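Local coordinates for protein tumor necrosis factor receptor superfamily member 16 (Rattus norvegicus, PDB 4F42) that binds neurotrophins with low affinity as a cell-surface receptor and probably relays the signal inside the cell through its death domain, at residues R26-A29 with G30-Y34; A66-A69 with A70-R73. One frame throughout, in Å; residues are numbered along the deposited sequence.

Overall arrangement
Contact 1 (26-29 with 30-34) and contact 2 (66-69 with 70-73) are each local, one at the closing end of helix 24-32 and the other along helix 64-73, two helices of the same death domain that pack together. Both are partly buried, each with an apolar side in the interface between these helices and an exposed side, glycine and polar in contact 1, arginine in contact 2. Leu28 CD1 lies 3.6 Å from Ala70 CB, and at the margin of this seam Glu31 rests against Arg73. Contact 1 ends its helix with a tyrosine that turns to helices 36-41 and 48-56, whereas contact 2, through Leu68, reaches a bound ligand.

Contact 1. Residues R26-A29 with G30-Y34; sequences RHLA and GELGY
Gly30 N bonds to Arg26 O and Leu32 N to Leu28 O in regular helical steps, and the helix then ends in a Schellman pair: Tyr34 N reaches five residues back to Ala29 O at 3.1 Å with a nearly straight N-H (167°), and this long bond encloses a shorter one from Gly33 N to Gly30 O. Gly33 makes the exit possible: its phi is positive, and a beta carbon there would collide with the carbonyl oxygen of Leu32. On the inner side Leu28 and Leu32 sit one turn apart with their branches crossing at an angle. With chi1 at 172°, Leu28 CG swings away from its backbone nitrogen and is directed toward Leu32 CD1, 3.9 Å off, while Leu32 CG settles 3.4 Å from Leu28 O. Leu28 goes on to Leu67 and Ala70 of helix 64-73, and Leu32 reaches both Ala70 and Trp56. Trimming Leu32 to an alanine would probably open a gap beside Leu28 and leave Trp56 and Ala70 less well covered. Past the turn, the Tyr34 ring offers its edge to Ala29 O, which lies near the ring plane, 3.5 Å from CD2. The small methyl of Ala29 leaves the ring room, with its CB 4.1 Å from the same CD2, and Tyr34 OH bonds to Ser55 OG. Arg26 extends away from this turn to a salt bridge with Asp40. The Schellman motif closes a helix of the death-domain bundle and hands the chain on toward helix 36-41.

Contact 2. Residues A66-A69 with A70-R73; sequences ALLA and ALRR
Leu67 and Leu71 lie one turn apart on the buried side of helix 64-73, with Leu67 CG 4.4 Å from Leu71 CD1. Leu71 CG is anti to its carbonyl carbon (chi1 -71°), which brings it down beside Leu67 O at 3.6 Å; Leu71 N bonds to that oxygen, and a weak, strongly bent bond runs to Leu68 O. Ala70 suits the tight side because its methyl adds so little bulk: CB nestles 3.3 Å from Leu67 O and lets helix 24-32 come close. Leu71 turns instead to Ile79 and Val80 of helix 77-84, and Leu68, also on Val80, touches the bound 5-mercapto-2-nitro-benzoic acid.

In contrast to buried Leu67, Ala70 and Leu71, the exposed Arg72 and Arg73 form the looser solvent side, folding back along the helix over the short side chain of Ala69. Arg72, bent at chi3 (-60°), lays one guanidinium face over Ala69 O, 4.2 Å above the plane, and brings NH2 to 3.9 Å from Ala69 CB. Arg73 touches that oxygen with its aliphatic CD, at 3.2 Å, and covers the methyl with its charged group. Apolar side chains thus face the neighbouring helices. Outside, Arg73 N bonds to the Ala69 carbonyl, to which Arg72 offers a face rather than an N-H; the arginine side chains therefore hold the helix mainly by van der Waals contact, perhaps with a weak electrostatic attraction.

Contact 1. Residues R26-A29 with G30-Y34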
loop_
_atom_site.group_PDB
_atom_site.type_symbol
_atom_site.label_atom_id
_atom_site.label_comp_id
_atom_site.label_asym_id
_atom_site.label_seq_id
_atom_site.Cartn_x
_atom_site.Cartn_y
_atom_site.Cartn_z
ATOM N N ARG A 26 7.716 1.648 -2.168
ATOM C CA ARG A 26 8.696 2.326 -1.307
ATOM C C ARG A 26 8.261 3.757 -0.965
ATOM O O ARG A 26 8.312 4.166 0.192
ATOM C CB ARG A 26 10.090 2.312 -1.946
ATOM C CG ARG A 26 10.594 0.908 -2.321
ATOM C CD ARG A 26 12.028 0.926 -2.842
ATOM N NE ARG A 26 12.916 1.505 -1.833
ATOM C CZ ARG A 26 13.685 0.802 -1.001
ATOM N NH1 ARG A 26 13.717 -0.528 -1.063
ATOM N NH2 ARG A 26 14.435 1.437 -0.111
ATOM N N HIS A 27 7.813 4.504 -1.968
ATOM C CA HIS A 27 7.352 5.880 -1.765
ATOM C C HIS A 27 6.160 5.891 -0.808
ATOM O O HIS A 27 6.113 6.685 0.134
ATOM C CB HIS A 27 6.993 6.546 -3.107
ATOM C CG HIS A 27 8.019 6.334 -4.184
ATOM N ND1 HIS A 27 7.686 6.207 -5.515
ATOM C CD2 HIS A 27 9.368 6.204 -4.120
ATOM C CE1 HIS A 27 8.787 6.026 -6.226
ATOM N NE2 HIS A 27 9.820 6.023 -5.402
ATOM N N LEU A 28 5.222 4.976 -1.047
ATOM C CA LEU A 28 4.035 4.825 -0.203
ATOM C C LEU A 28 4.389 4.440 1.228
ATOM O O LEU A 28 3.866 5.022 2.181
ATOM C CB LEU A 28 3.077 3.800 -0.811
ATOM C CG LEU A 28 1.872 3.354 0.005
ATOM C CD1 LEU A 28 0.910 4.511 0.197
ATOM C CD2 LEU A 28 1.190 2.210 -0.711
ATOM N N ALA A 29 5.275 3.460 1.377
ATOM C CA ALA A 29 5.701 3.024 2.693
ATOM C C ALA A 29 6.279 4.196 3.488
ATOM O O ALA A 29 5.965 4.357 4.664
ATOM C CB ALA A 29 6.692 1.909 2.582
ATOM N N GLY A 30 7.097 5.024 2.835
ATOM C CA GLY A 30 7.608 6.251 3.446
ATOM C C GLY A 30 6.490 7.093 4.035
ATOM O O GLY A 30 6.564 7.512 5.189
ATOM N N GLU A 31 5.444 7.316 3.236
ATOM C CA GLU A 31 4.258 8.072 3.643
ATOM C C GLU A 31 3.496 7.412 4.799
ATOM O O GLU A 31 2.946 8.096 5.664
ATOM C CB GLU A 31 3.339 8.286 2.431
ATOM C CG GLU A 31 2.048 9.059 2.689
ATOM C CD GLU A 31 2.253 10.454 3.282
ATOM O OE1 GLU A 31 3.300 11.101 3.022
ATOM O OE2 GLU A 31 1.339 10.915 4.005
ATOM N N LEU A 32 3.473 6.082 4.813
ATOM C CA LEU A 32 2.809 5.335 5.886
ATOM C C LEU A 32 3.641 5.302 7.182
ATOM O O LEU A 32 3.184 4.806 8.220
ATOM C CB LEU A 32 2.436 3.930 5.409
ATOM C CG LEU A 32 1.445 3.806 4.244
ATOM C CD1 LEU A 32 1.373 2.363 3.793
ATOM C CD2 LEU A 32 0.065 4.303 4.634
ATOM N N GLY A 33 4.850 5.853 7.118
ATOM C CA GLY A 33 5.672 6.069 8.305
ATOM C C GLY A 33 6.782 5.055 8.554
ATOM O O GLY A 33 7.312 4.994 9.660
ATOM N N TYR A 34 7.127 4.270 7.534
ATOM C CA TYR A 34 8.195 3.281 7.613
ATOM C C TYR A 34 9.553 3.903 7.307
ATOM O O TYR A 34 9.700 4.608 6.315
ATOM C CB TYR A 34 7.937 2.158 6.608
ATOM C CG TYR A 34 6.810 1.229 6.964
ATOM C CD1 TYR A 34 7.047 0.089 7.719
ATOM C CD2 TYR A 34 5.503 1.482 6.533
ATOM C CE1 TYR A 34 6.019 -0.781 8.051
ATOM C CE2 TYR A 34 4.453 0.617 6.868
ATOM C CZ TYR A 34 4.729 -0.512 7.621
ATOM O OH TYR A 34 3.732 -1.376 7.968
#

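Contact 2. Residues A66-A69 with A70-R73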
loop_
_atom_site.group_PDB
_atom_site.type_symbol
_atom_site.label_atom_id
_atom_site.label_comp_id
_atom_site.label_asym_id
_atom_site.label_seq_id
_atom_site.Cartn_x
_atom_site.Cartn_y
_atom_site.Cartn_z
ATOM N N ALA A 66 -7.464 5.364 4.312
ATOM C CA ALA A 66 -6.147 5.741 4.813
ATOM C C ALA A 66 -5.086 5.468 3.755
ATOM O O ALA A 66 -4.155 6.255 3.571
ATOM C CB ALA A 66 -5.821 4.989 6.087
ATOM N N LEU A 67 -5.230 4.349 3.057
ATOM C CA LEU A 67 -4.318 4.020 1.969
ATOM C C LEU A 67 -4.466 5.021 0.824
ATOM O O LEU A 67 -3.470 5.581 0.342
ATOM C CB LEU A 67 -4.560 2.599 1.460
ATOM C CG LEU A 67 -3.731 2.185 0.246
ATOM C CD1 LEU A 67 -2.244 2.320 0.535
ATOM C CD2 LEU A 67 -4.072 0.764 -0.144
ATOM N N LEU A 68 -5.710 5.230 0.397
ATOM C CA LEU A 68 -6.022 6.192 -0.650
ATOM C C LEU A 68 -5.506 7.593 -0.287
ATOM O O LEU A 68 -4.885 8.254 -1.125
ATOM C CB LEU A 68 -7.528 6.176 -0.944
ATOM C CG LEU A 68 -8.078 5.312 -2.100
ATOM C CD1 LEU A 68 -7.270 4.060 -2.423
ATOM C CD2 LEU A 68 -9.551 4.953 -1.944
ATOM N N ALA A 69 -5.724 8.022 0.959
ATOM C CA ALA A 69 -5.173 9.295 1.465
ATOM C C ALA A 69 -3.647 9.373 1.317
ATOM O O ALA A 69 -3.117 10.382 0.842
ATOM C CB ALA A 69 -5.558 9.515 2.916
ATOM N N ALA A 70 -2.955 8.301 1.722
ATOM C CA ALA A 70 -1.494 8.201 1.583
ATOM C C ALA A 70 -1.035 8.384 0.139
ATOM O O ALA A 70 -0.012 9.017 -0.110
ATOM C CB ALA A 70 -0.983 6.878 2.141
ATOM N N LEU A 71 -1.806 7.849 -0.802
ATOM C CA LEU A 71 -1.467 7.924 -2.218
ATOM C C LEU A 71 -1.624 9.326 -2.789
ATOM O O LEU A 71 -0.768 9.773 -3.548
ATOM C CB LEU A 71 -2.274 6.910 -3.036
ATOM C CG LEU A 71 -1.907 5.435 -2.857
ATOM C CD1 LEU A 71 -3.014 4.515 -3.411
ATOM C CD2 LEU A 71 -0.556 5.111 -3.506
ATOM N N ARG A 72 -2.712 10.011 -2.448
ATOM C CA ARG A 72 -2.868 11.420 -2.802
ATOM C C ARG A 72 -1.673 12.237 -2.316
ATOM O O ARG A 72 -1.193 13.111 -3.020
ATOM C CB ARG A 72 -4.146 12.009 -2.193
ATOM C CG ARG A 72 -5.465 11.461 -2.772
ATOM C CD ARG A 72 -6.707 12.227 -2.264
ATOM N NE ARG A 72 -6.845 12.169 -0.810
ATOM C CZ ARG A 72 -6.335 13.066 0.029
ATOM N NH1 ARG A 72 -5.672 14.112 -0.434
ATOM N NH2 ARG A 72 -6.494 12.922 1.337
ATOM N N ARG A 73 -1.189 11.931 -1.115
ATOM C CA ARG A 73 -0.131 12.712 -0.486
ATOM C C ARG A 73 1.237 12.576 -1.143
ATOM O O ARG A 73 2.019 13.516 -1.110
ATOM C CB ARG A 73 -0.051 12.412 1.008
ATOM C CG ARG A 73 -1.096 13.157 1.789
ATOM C CD ARG A 73 -1.610 12.315 2.921
ATOM N NE ARG A 73 -2.355 13.105 3.886
ATOM C CZ ARG A 73 -2.820 12.633 5.035
ATOM N NH1 ARG A 73 -2.618 11.356 5.353
ATOM N NH2 ARG A 73 -3.486 13.431 5.868
#